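Side-chain contacts in ABC transporter ATP-binding/permease protein Rv1747 (Mycobacterium tuberculosis, PDB 6CCD), which moves an as yet unknown substrate across the membrane at the cost of ATP, this chain being its first phosphothreonine-binding FHA domain: residues 6-11 / 51-56; 10-15 / 19-24; 67-72 / 77-82; 87-90 / 96-99. All coordinates share one frame; numbering follows the deposited sequence.

How the contacts relate
The chain enters through the proline-rich start of residues 6-11, and contact 1 closes a span of about forty residues by laying that start against strand 49-54 of the other sheet. Contact 2 is nested inside that span: the same strand 10-14 turns back at once as a hairpin with strand 17-21, and Leu10 and Thr11 belong to both. Contact 3 follows, closing the short passage by which the chain crosses from strand 69-71 to strand 78-81. Contact 4 ends the series with another hairpin, whose strand 96-101 pairs with strand 10-14. Contacts 1 and 3 thus bridge the two sheets, while contacts 2 and 4 build one of them.

Contact 1 (6-11 / 51-56); sequences APPVLT and LRFDQG
Pro7 lies over the ring of Phe53, and with this pair the N-terminal arm of the FHA beta sandwich is laid across the seam between its two sheets. Strand 10-14, which the arm leads into, belongs to one sheet, and strand 49-54 to the other. The contact is small and wholly apolar, made by two prolines of the arm and Leu10 at the start of strand 10-14, against two side chains of strand 49-54. At Pro7 the touching atom is CB, which stands over one face of the Phe53 ring, offset toward the rim, 3.9 Å from the ring centroid and 19° off its normal. This is a CH-pi contact.

Pro8 follows along the same ring: its CD comes to 4.0 Å from CE1 of Phe53, and the two side chains cross at about a right angle. The carbonyl of Pro8 accepts a hydrogen bond from Trp58 NE1, and the Trp58 ring also meets Phe53 edge-to-face, so one tryptophan ties both partners together. Phe53 reaches the arm because its CG stands anti to the backbone N (chi1 -171°); Ala23 touches both it and Pro7.

Val9 points away from strand 49-54 and packs on Thr20. Leu10 turns back inward, and here the contact passes from the surface to the buried interior, where Phe99 packs against both leucines. Leu10 and Leu51 meet nearly at right angles through single methyl groups, CD2 of Leu10 standing 4.0 Å from CD1 of Leu51.

Contact 2 (10-15 / 19-24); sequences LTVRYE and RTFAAG
Thr11 and Thr20 face each other through their hydroxyls, OG1 to OG1 at 3.1 Å, in a hydrogen bond that either could donate. Their side chains are set alike: each OG1 lies anti to its own carbonyl carbon (chi1 -66° in Thr11, -60° in Thr20), and each CG2 anti to the backbone N. These matching settings are consistent with the hydroxyls meeting across the pair, and CG2 of Thr20 also approaches Thr11 OG1 at 3.6 Å.

The threonines form a non-hydrogen-bonded pair, with their CA atoms 4.2 Å apart, and the pairs flanking them carry the backbone bonds. Leu10 and Phe21 exchange two, as do Val12 and Arg19; of these Val12 N to Arg19 O is short and straight, at 2.8 Å. The result is the first beta hairpin of the FHA sandwich, in which strand 17-21 is the outermost strand of its sheet and strand 10-14 goes on to pair with strand 96-101.

On the opposite face from the threonines stand Leu10, Val12, Arg19 and Phe21. The Phe21 ring presents its edge to Val12: CG2 of the valine lies in the ring plane, 3.8 Å from CE2. With chi1 of -56° CG of Phe21 is anti to its carbonyl carbon, and the ring lies diagonally across to Val12. The long side chain of Arg19 begins on this same face, but its guanidinium leads away from strand 10-14.

Contact 3 (67-72 / 77-82); sequences NGLYLN and PVVDIY
Leu69 and Val79 meet through methyl groups, and the side chains meet by apolar packing alone. CD2 of Leu69 lies 3.9 Å from CG2 of Val79, the two side chains slanting across one another. The same valine methyl touches Leu71 as well, at its CB, 4.1 Å away. One branch of Val79 is therefore set against two leucines that lie two residues apart on strand 69-71. With chi1 of 168° CG2 stands beside the backbone N and anti to the carbonyl carbon, which brings this branch to the leucines.

A second kind of contact is between side chain and backbone. Here CD2 of Leu69 rests 4.2 Å from CA of Val78 and beside the carbonyl oxygen of Pro77, so that its methyl group is laid along the main chain just ahead of Val79.

The strands are not partners in one sheet: their axes stay 7.9 Å apart at closest and run at 50° to each other. They belong to the two opposed sheets of the FHA sandwich. On one side strand 69-71 pairs with strand 84-89, whose Val87 and Ile89 pack on Leu69; on the other, strand 78-81 lies at an end of its sheet, next to strand 57-62.

Contact 4 (87-90 / 96-99); sequences VHIG and ALDF
Val87 pushes a methyl group into the hollow between Leu97 and Phe99, side chains of the neighbouring strand in a beta hairpin that forms part of the FHA sandwich. The methyl is CG2, held between the backbone N and the carbonyl carbon of Val87. From there it sits in the corner between them, 3.8 Å from CB of Leu97 and 3.6 Å from CE2 of Phe99. The valine and phenylalanine side chains cross at about a right angle, and CG1 of Val87 adds a looser touch on the same ring atom.

Further along, Ile89, on the same strand as Val87, meets Leu97 beside it, CG2 of Ile89 lying 4.2 Å from CD1 of Leu97. These apolar groups belong to the packed interior between the sheets, where Leu49 packs on Ile89 and Leu97, and Leu51 on Phe99. Beneath the side chains the backbone pins the register: Val87 and Leu97 form a hydrogen-bonded antiparallel pair, each N giving a 2.9 Å bond to the other's O.

The opposite face of the hairpin carries His88 and Ala96, a non-hydrogen-bonded pair with close backbones. Here the imidazole lies against the Ala96 methyl. ND1 of His88 is hydrogen-bonded to the carbonyl of Gly94, which helps to fix the turn of the ring, and CE1 of His88 comes to rest 3.6 Å from CB of Ala96.

Contact 1 (6-11 / 51-56)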
loop_
_atom_site.group_PDB
_atom_site.type_symbol
_atom_site.label_atom_id
_atom_site.label_comp_id
_atom_site.label_asym_id
_atom_site.label_seq_id
_atom_site.Cartn_x
_atom_site.Cartn_y
_atom_site.Cartn_z
ATOM N N ALA A 6 -4.518 20.946 0.159
ATOM C CA ALA A 6 -3.376 21.043 -0.741
ATOM C C ALA A 6 -2.777 19.676 -1.101
ATOM O O ALA A 6 -2.601 19.392 -2.283
ATOM C CB ALA A 6 -2.298 21.960 -0.136
ATOM N N PRO A 7 -2.438 18.828 -0.102
ATOM C CA PRO A 7 -1.853 17.563 -0.561
ATOM C C PRO A 7 -2.902 16.718 -1.270
ATOM O O PRO A 7 -4.060 16.707 -0.864
ATOM C CB PRO A 7 -1.382 16.883 0.733
ATOM C CG PRO A 7 -1.498 17.931 1.804
ATOM C CD PRO A 7 -2.605 18.832 1.359
ATOM N N PRO A 8 -2.503 16.031 -2.341
ATOM C CA PRO A 8 -3.438 15.199 -3.096
ATOM C C PRO A 8 -3.857 13.999 -2.268
ATOM O O PRO A 8 -3.115 13.572 -1.384
ATOM C CB PRO A 8 -2.624 14.770 -4.307
ATOM C CG PRO A 8 -1.188 14.761 -3.780
ATOM C CD PRO A 8 -1.118 15.917 -2.828
ATOM N N VAL A 9 -5.044 13.479 -2.535
ATOM C CA VAL A 9 -5.494 12.259 -1.886
ATOM C C VAL A 9 -4.842 11.054 -2.559
ATOM O O VAL A 9 -4.341 11.145 -3.685
ATOM C CB VAL A 9 -7.036 12.117 -1.949
ATOM C CG1 VAL A 9 -7.701 13.263 -1.199
ATOM C CG2 VAL A 9 -7.502 12.072 -3.398
ATOM N N LEU A 10 -4.854 9.925 -1.864
ATOM C CA LEU A 10 -4.355 8.678 -2.415
ATOM C C LEU A 10 -5.486 7.677 -2.535
ATOM O O LEU A 10 -6.153 7.363 -1.549
ATOM C CB LEU A 10 -3.250 8.096 -1.533
ATOM C CG LEU A 10 -2.733 6.742 -2.009
ATOM C CD1 LEU A 10 -1.907 6.885 -3.281
ATOM C CD2 LEU A 10 -1.951 6.055 -0.892
ATOM N N THR A 11 -5.710 7.191 -3.748
ATOM C CA THR A 11 -6.673 6.130 -3.979
ATOM C C THR A 11 -5.932 4.814 -4.086
ATOM O O THR A 11 -4.914 4.714 -4.778
ATOM C CB THR A 11 -7.498 6.393 -5.251
ATOM O OG1 THR A 11 -8.295 7.559 -5.038
ATOM C CG2 THR A 11 -8.416 5.206 -5.566
ATOM N N LEU A 51 0.707 3.276 4.674
ATOM C CA LEU A 51 0.716 4.301 3.627
ATOM C C LEU A 51 0.654 5.667 4.285
ATOM O O LEU A 51 -0.114 5.856 5.214
ATOM C CB LEU A 51 -0.467 4.137 2.664
ATOM C CG LEU A 51 -0.764 2.706 2.209
ATOM C CD1 LEU A 51 -1.986 2.670 1.288
ATOM C CD2 LEU A 51 0.463 2.104 1.502
ATOM N N ARG A 52 1.437 6.626 3.809
ATOM C CA ARG A 52 1.400 7.942 4.445
ATOM C C ARG A 52 1.982 9.003 3.546
ATOM O O ARG A 52 2.748 8.706 2.627
ATOM C CB ARG A 52 2.148 7.932 5.778
ATOM C CG ARG A 52 3.673 7.853 5.630
ATOM C CD ARG A 52 4.353 7.442 6.948
ATOM N NE ARG A 52 4.042 8.296 8.103
ATOM C CZ ARG A 52 4.862 9.216 8.604
ATOM N NH1 ARG A 52 6.045 9.425 8.049
ATOM N NH2 ARG A 52 4.501 9.919 9.670
ATOM N N PHE A 53 1.574 10.245 3.793
ATOM C CA PHE A 53 2.076 11.385 3.034
ATOM C C PHE A 53 3.196 12.028 3.839
ATOM O O PHE A 53 2.975 12.510 4.948
ATOM C CB PHE A 53 0.955 12.390 2.755
ATOM C CG PHE A 53 1.341 13.479 1.794
ATOM C CD1 PHE A 53 1.285 13.264 0.430
ATOM C CD2 PHE A 53 1.758 14.716 2.261
ATOM C CE1 PHE A 53 1.649 14.260 -0.462
ATOM C CE2 PHE A 53 2.123 15.712 1.377
ATOM C CZ PHE A 53 2.065 15.484 0.017
ATOM N N ASP A 54 4.398 12.029 3.280
ATOM C CA ASP A 54 5.574 12.459 4.019
ATOM C C ASP A 54 6.559 13.186 3.103
ATOM O O ASP A 54 6.892 12.693 2.019
ATOM C CB ASP A 54 6.258 11.255 4.675
ATOM C CG ASP A 54 7.408 11.665 5.584
ATOM O OD1 ASP A 54 7.215 12.578 6.413
ATOM O OD2 ASP A 54 8.500 11.084 5.464
ATOM N N GLN A 55 7.016 14.356 3.542
ATOM C CA GLN A 55 7.967 15.134 2.759
ATOM C C GLN A 55 7.476 15.298 1.328
ATOM O O GLN A 55 8.192 15.007 0.362
ATOM C CB GLN A 55 9.347 14.470 2.800
ATOM C CG GLN A 55 9.929 14.415 4.222
ATOM C CD GLN A 55 11.211 13.586 4.317
ATOM O OE1 GLN A 55 12.279 14.034 3.912
ATOM N NE2 GLN A 55 11.100 12.369 4.854
ATOM N N GLY A 56 6.215 15.702 1.199
ATOM C CA GLY A 56 5.675 16.093 -0.087
ATOM C C GLY A 56 5.205 14.997 -1.022
ATOM O O GLY A 56 4.817 15.285 -2.154
#

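Contact 2 (10-15 / 19-24)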
loop_
_atom_site.group_PDB
_atom_site.type_symbol
_atom_site.label_atom_id
_atom_site.label_comp_id
_atom_site.label_asym_id
_atom_site.label_seq_id
_atom_site.Cartn_x
_atom_site.Cartn_y
_atom_site.Cartn_z
ATOM N N LEU A 10 -4.854 9.925 -1.864
ATOM C CA LEU A 10 -4.355 8.678 -2.415
ATOM C C LEU A 10 -5.486 7.677 -2.535
ATOM O O LEU A 10 -6.153 7.363 -1.549
ATOM C CB LEU A 10 -3.250 8.096 -1.533
ATOM C CG LEU A 10 -2.733 6.742 -2.009
ATOM C CD1 LEU A 10 -1.907 6.885 -3.281
ATOM C CD2 LEU A 10 -1.951 6.055 -0.892
ATOM N N THR A 11 -5.710 7.191 -3.748
ATOM C CA THR A 11 -6.673 6.130 -3.979
ATOM C C THR A 11 -5.932 4.814 -4.086
ATOM O O THR A 11 -4.914 4.714 -4.778
ATOM C CB THR A 11 -7.498 6.393 -5.251
ATOM O OG1 THR A 11 -8.295 7.559 -5.038
ATOM C CG2 THR A 11 -8.416 5.206 -5.566
ATOM N N VAL A 12 -6.427 3.827 -3.357
ATOM C CA VAL A 12 -5.880 2.480 -3.370
ATOM C C VAL A 12 -6.912 1.528 -3.949
ATOM O O VAL A 12 -8.004 1.382 -3.399
ATOM C CB VAL A 12 -5.496 2.003 -1.954
ATOM C CG1 VAL A 12 -4.848 0.604 -2.018
ATOM C CG2 VAL A 12 -4.583 3.034 -1.262
ATOM N N ARG A 13 -6.553 0.869 -5.044
ATOM C CA ARG A 13 -7.413 -0.110 -5.687
ATOM C C ARG A 13 -6.879 -1.517 -5.473
ATOM O O ARG A 13 -5.756 -1.835 -5.877
ATOM C CB ARG A 13 -7.528 0.184 -7.182
ATOM C CG ARG A 13 -8.678 -0.530 -7.870
ATOM C CD ARG A 13 -9.010 0.139 -9.201
ATOM N NE ARG A 13 -9.205 1.581 -9.039
ATOM C CZ ARG A 13 -8.329 2.503 -9.428
ATOM N NH1 ARG A 13 -7.194 2.138 -10.014
ATOM N NH2 ARG A 13 -8.590 3.788 -9.234
ATOM N N TYR A 14 -7.687 -2.349 -4.829
ATOM C CA TYR A 14 -7.320 -3.732 -4.573
ATOM C C TYR A 14 -8.469 -4.669 -4.892
ATOM O O TYR A 14 -9.559 -4.496 -4.357
ATOM C CB TYR A 14 -6.912 -3.944 -3.116
ATOM C CG TYR A 14 -6.906 -5.414 -2.770
ATOM C CD1 TYR A 14 -5.940 -6.255 -3.305
ATOM C CD2 TYR A 14 -7.880 -5.968 -1.949
ATOM C CE1 TYR A 14 -5.925 -7.596 -3.022
ATOM C CE2 TYR A 14 -7.875 -7.323 -1.660
ATOM C CZ TYR A 14 -6.890 -8.128 -2.206
ATOM O OH TYR A 14 -6.852 -9.471 -1.949
ATOM N N GLU A 15 -8.208 -5.667 -5.736
ATOM C CA GLU A 15 -9.184 -6.729 -6.034
ATOM C C GLU A 15 -10.644 -6.291 -6.067
ATOM O O GLU A 15 -11.478 -6.816 -5.329
ATOM C CB GLU A 15 -9.038 -7.857 -5.021
ATOM C CG GLU A 15 -7.913 -8.817 -5.365
ATOM C CD GLU A 15 -8.006 -9.323 -6.788
ATOM O OE1 GLU A 15 -9.046 -9.919 -7.147
ATOM O OE2 GLU A 15 -7.042 -9.104 -7.550
ATOM N N ARG A 19 -10.470 2.490 -1.980
ATOM C CA ARG A 19 -10.522 3.334 -0.798
ATOM C C ARG A 19 -9.709 4.579 -1.117
ATOM O O ARG A 19 -8.757 4.515 -1.889
ATOM C CB ARG A 19 -9.970 2.629 0.438
ATOM C CG ARG A 19 -10.769 1.425 0.890
ATOM C CD ARG A 19 -12.143 1.833 1.396
ATOM N NE ARG A 19 -12.883 0.679 1.895
ATOM C CZ ARG A 19 -13.532 -0.187 1.120
ATOM N NH1 ARG A 19 -13.531 -0.041 -0.201
ATOM N NH2 ARG A 19 -14.180 -1.203 1.672
ATOM N N THR A 20 -10.078 5.708 -0.530
ATOM C CA THR A 20 -9.402 6.963 -0.835
ATOM C C THR A 20 -9.045 7.630 0.459
ATOM O O THR A 20 -9.896 7.764 1.332
ATOM C CB THR A 20 -10.270 7.898 -1.684
ATOM O OG1 THR A 20 -10.584 7.233 -2.902
ATOM C CG2 THR A 20 -9.513 9.182 -2.017
ATOM N N PHE A 21 -7.776 8.021 0.586
ATOM C CA PHE A 21 -7.238 8.507 1.845
ATOM C C PHE A 21 -6.665 9.911 1.723
ATOM O O PHE A 21 -6.060 10.270 0.707
ATOM C CB PHE A 21 -6.160 7.548 2.372
ATOM C CG PHE A 21 -6.646 6.130 2.522
ATOM C CD1 PHE A 21 -7.402 5.759 3.620
ATOM C CD2 PHE A 21 -6.369 5.182 1.549
ATOM C CE1 PHE A 21 -7.873 4.464 3.756
ATOM C CE2 PHE A 21 -6.835 3.885 1.672
ATOM C CZ PHE A 21 -7.586 3.523 2.778
ATOM N N ALA A 22 -6.846 10.692 2.779
ATOM C CA ALA A 22 -6.273 12.028 2.861
ATOM C C ALA A 22 -4.957 12.001 3.624
ATOM O O ALA A 22 -4.762 11.173 4.515
ATOM C CB ALA A 22 -7.244 12.974 3.537
ATOM N N ALA A 23 -4.065 12.919 3.286
ATOM C CA ALA A 23 -2.813 13.068 4.028
ATOM C C ALA A 23 -3.087 13.358 5.504
ATOM O O ALA A 23 -4.063 14.030 5.829
ATOM C CB ALA A 23 -1.974 14.174 3.408
ATOM N N GLY A 24 -2.253 12.837 6.400
ATOM C CA GLY A 24 -2.340 13.230 7.797
ATOM C C GLY A 24 -2.385 12.117 8.828
ATOM O O GLY A 24 -2.029 12.328 9.981
#

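Contact 3 (67-72 / 77-82)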
loop_
_atom_site.group_PDB
_atom_site.type_symbol
_atom_site.label_atom_id
_atom_site.label_comp_id
_atom_site.label_asym_id
_atom_site.label_seq_id
_atom_site.Cartn_x
_atom_site.Cartn_y
_atom_site.Cartn_z
ATOM N N ASN A 67 6.668 -11.258 4.448
ATOM C CA ASN A 67 6.827 -11.625 3.046
ATOM C C ASN A 67 6.992 -10.452 2.076
ATOM O O ASN A 67 7.150 -10.655 0.876
ATOM C CB ASN A 67 5.646 -12.515 2.641
ATOM C CG ASN A 67 5.722 -13.900 3.298
ATOM O OD1 ASN A 67 6.794 -14.504 3.354
ATOM N ND2 ASN A 67 4.600 -14.390 3.814
ATOM N N GLY A 68 6.970 -9.230 2.596
ATOM C CA GLY A 68 7.500 -8.101 1.852
ATOM C C GLY A 68 6.636 -7.350 0.861
ATOM O O GLY A 68 5.428 -7.578 0.740
ATOM N N LEU A 69 7.297 -6.422 0.170
ATOM C CA LEU A 69 6.702 -5.449 -0.746
ATOM C C LEU A 69 7.535 -5.464 -2.006
ATOM O O LEU A 69 8.770 -5.377 -1.933
ATOM C CB LEU A 69 6.697 -4.043 -0.128
ATOM C CG LEU A 69 6.399 -2.815 -0.991
ATOM C CD1 LEU A 69 4.933 -2.811 -1.456
ATOM C CD2 LEU A 69 6.703 -1.545 -0.189
ATOM N N TYR A 70 6.875 -5.586 -3.150
ATOM C CA TYR A 70 7.573 -5.706 -4.426
ATOM C C TYR A 70 7.170 -4.645 -5.437
ATOM O O TYR A 70 5.980 -4.360 -5.632
ATOM C CB TYR A 70 7.328 -7.086 -5.032
ATOM C CG TYR A 70 7.967 -8.200 -4.241
ATOM C CD1 TYR A 70 9.232 -8.670 -4.573
ATOM C CD2 TYR A 70 7.321 -8.763 -3.149
ATOM C CE1 TYR A 70 9.832 -9.683 -3.852
ATOM C CE2 TYR A 70 7.915 -9.780 -2.414
ATOM C CZ TYR A 70 9.171 -10.238 -2.783
ATOM O OH TYR A 70 9.777 -11.240 -2.066
ATOM N N LEU A 71 8.180 -4.069 -6.084
ATOM C CA LEU A 71 7.988 -3.182 -7.223
ATOM C C LEU A 71 8.792 -3.733 -8.404
ATOM O O LEU A 71 10.014 -3.802 -8.330
ATOM C CB LEU A 71 8.435 -1.758 -6.883
ATOM C CG LEU A 71 8.383 -0.722 -8.011
ATOM C CD1 LEU A 71 6.955 -0.480 -8.476
ATOM C CD2 LEU A 71 9.020 0.582 -7.575
ATOM N N ASN A 72 8.114 -4.142 -9.471
ATOM C CA ASN A 72 8.804 -4.700 -10.640
ATOM C C ASN A 72 9.834 -5.769 -10.273
ATOM O O ASN A 72 11.013 -5.659 -10.638
ATOM C CB ASN A 72 9.496 -3.586 -11.421
ATOM C CG ASN A 72 8.556 -2.451 -11.760
ATOM O OD1 ASN A 72 7.411 -2.677 -12.146
ATOM N ND2 ASN A 72 9.033 -1.220 -11.606
ATOM N N PRO A 77 11.924 -1.820 0.743
ATOM C CA PRO A 77 11.318 -1.419 2.022
ATOM C C PRO A 77 10.310 -0.297 1.874
ATOM O O PRO A 77 9.496 -0.079 2.765
ATOM C CB PRO A 77 12.518 -0.941 2.857
ATOM C CG PRO A 77 13.513 -0.460 1.840
ATOM C CD PRO A 77 13.317 -1.335 0.610
ATOM N N VAL A 78 10.375 0.426 0.769
ATOM C CA VAL A 78 9.476 1.560 0.591
ATOM C C VAL A 78 9.247 1.784 -0.900
ATOM O O VAL A 78 10.138 1.524 -1.720
ATOM C CB VAL A 78 10.037 2.853 1.275
ATOM C CG1 VAL A 78 11.353 3.294 0.648
ATOM C CG2 VAL A 78 9.018 3.981 1.229
ATOM N N VAL A 79 8.040 2.215 -1.255
ATOM C CA VAL A 79 7.776 2.637 -2.630
ATOM C C VAL A 79 7.298 4.083 -2.635
ATOM O O VAL A 79 6.360 4.435 -1.914
ATOM C CB VAL A 79 6.726 1.730 -3.327
ATOM C CG1 VAL A 79 6.252 2.349 -4.640
ATOM C CG2 VAL A 79 7.296 0.337 -3.558
ATOM N N ASP A 80 7.957 4.925 -3.430
ATOM C CA ASP A 80 7.527 6.310 -3.590
ATOM C C ASP A 80 6.422 6.366 -4.652
ATOM O O ASP A 80 6.565 5.825 -5.750
ATOM C CB ASP A 80 8.705 7.225 -3.969
ATOM C CG ASP A 80 9.767 7.313 -2.868
ATOM O OD1 ASP A 80 9.475 7.834 -1.768
ATOM O OD2 ASP A 80 10.905 6.861 -3.105
ATOM N N ILE A 81 5.312 7.004 -4.302
ATOM C CA ILE A 81 4.161 7.115 -5.189
ATOM C C ILE A 81 3.983 8.550 -5.694
ATOM O O ILE A 81 3.366 9.377 -5.019
ATOM C CB ILE A 81 2.875 6.679 -4.459
ATOM C CG1 ILE A 81 3.104 5.350 -3.730
ATOM C CG2 ILE A 81 1.701 6.622 -5.428
ATOM C CD1 ILE A 81 2.038 5.034 -2.667
ATOM N N TYR A 82 4.502 8.843 -6.878
ATOM C CA TYR A 82 4.459 10.206 -7.420
ATOM C C TYR A 82 3.154 10.508 -8.148
ATOM O O TYR A 82 2.554 11.565 -7.954
ATOM C CB TYR A 82 5.630 10.433 -8.373
ATOM C CG TYR A 82 6.969 10.213 -7.726
ATOM C CD1 TYR A 82 7.593 11.232 -7.027
ATOM C CD2 TYR A 82 7.600 8.981 -7.798
ATOM C CE1 TYR A 82 8.817 11.033 -6.426
ATOM C CE2 TYR A 82 8.822 8.772 -7.199
ATOM C CZ TYR A 82 9.426 9.801 -6.513
ATOM O OH TYR A 82 10.649 9.593 -5.913
#

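Contact 4 (87-90 / 96-99)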
loop_
_atom_site.group_PDB
_atom_site.type_symbol
_atom_site.label_atom_id
_atom_site.label_comp_id
_atom_site.label_asym_id
_atom_site.label_seq_id
_atom_site.Cartn_x
_atom_site.Cartn_y
_atom_site.Cartn_z
ATOM N N VAL A 87 1.972 -2.142 -7.129
ATOM C CA VAL A 87 2.916 -2.946 -6.370
ATOM C C VAL A 87 2.294 -4.301 -6.069
ATOM O O VAL A 87 1.083 -4.501 -6.257
ATOM C CB VAL A 87 3.323 -2.266 -5.041
ATOM C CG1 VAL A 87 3.937 -0.899 -5.295
ATOM C CG2 VAL A 87 2.118 -2.169 -4.092
ATOM N N HIS A 88 3.119 -5.234 -5.611
ATOM C CA HIS A 88 2.625 -6.502 -5.090
ATOM C C HIS A 88 3.123 -6.686 -3.668
ATOM O O HIS A 88 4.253 -6.333 -3.356
ATOM C CB HIS A 88 3.085 -7.674 -5.954
ATOM C CG HIS A 88 2.569 -7.622 -7.355
ATOM N ND1 HIS A 88 1.445 -8.308 -7.759
ATOM C CD2 HIS A 88 3.008 -6.947 -8.442
ATOM C CE1 HIS A 88 1.225 -8.074 -9.039
ATOM N NE2 HIS A 88 2.160 -7.252 -9.478
ATOM N N ILE A 89 2.283 -7.249 -2.806
ATOM C CA ILE A 89 2.727 -7.594 -1.471
ATOM C C ILE A 89 2.726 -9.108 -1.309
ATOM O O ILE A 89 1.904 -9.799 -1.916
ATOM C CB ILE A 89 1.840 -6.943 -0.395
ATOM C CG1 ILE A 89 0.356 -7.165 -0.716
ATOM C CG2 ILE A 89 2.118 -5.430 -0.321
ATOM C CD1 ILE A 89 -0.577 -6.559 0.344
ATOM N N GLY A 90 3.653 -9.608 -0.496
ATOM C CA GLY A 90 3.718 -11.030 -0.171
ATOM C C GLY A 90 4.610 -11.847 -1.089
ATOM O O GLY A 90 5.143 -12.870 -0.685
ATOM N N ALA A 96 -2.076 -7.649 -5.632
ATOM C CA ALA A 96 -1.622 -6.424 -6.275
ATOM C C ALA A 96 -2.368 -5.217 -5.712
ATOM O O ALA A 96 -3.580 -5.280 -5.479
ATOM C CB ALA A 96 -1.825 -6.516 -7.793
ATOM N N LEU A 97 -1.641 -4.132 -5.478
ATOM C CA LEU A 97 -2.246 -2.856 -5.099
ATOM C C LEU A 97 -1.973 -1.815 -6.186
ATOM O O LEU A 97 -0.839 -1.648 -6.618
ATOM C CB LEU A 97 -1.689 -2.357 -3.755
ATOM C CG LEU A 97 -1.740 -3.315 -2.572
ATOM C CD1 LEU A 97 -0.948 -2.718 -1.409
ATOM C CD2 LEU A 97 -3.176 -3.631 -2.162
ATOM N N ASP A 98 -3.016 -1.127 -6.627
ATOM C CA ASP A 98 -2.874 -0.040 -7.581
ATOM C C ASP A 98 -3.049 1.283 -6.856
ATOM O O ASP A 98 -4.070 1.502 -6.208
ATOM C CB ASP A 98 -3.900 -0.157 -8.710
ATOM C CG ASP A 98 -3.567 -1.262 -9.684
ATOM O OD1 ASP A 98 -2.376 -1.401 -10.022
ATOM O OD2 ASP A 98 -4.491 -1.989 -10.115
ATOM N N PHE A 99 -2.055 2.157 -6.967
ATOM C CA PHE A 99 -2.108 3.458 -6.309
ATOM C C PHE A 99 -2.391 4.548 -7.321
ATOM O O PHE A 99 -1.850 4.532 -8.425
ATOM C CB PHE A 99 -0.792 3.772 -5.593
ATOM C CG PHE A 99 -0.437 2.806 -4.509
ATOM C CD1 PHE A 99 -1.293 2.598 -3.444
ATOM C CD2 PHE A 99 0.774 2.134 -4.532
ATOM C CE1 PHE A 99 -0.965 1.723 -2.435
ATOM C CE2 PHE A 99 1.110 1.267 -3.522
ATOM C CZ PHE A 99 0.242 1.055 -2.475
#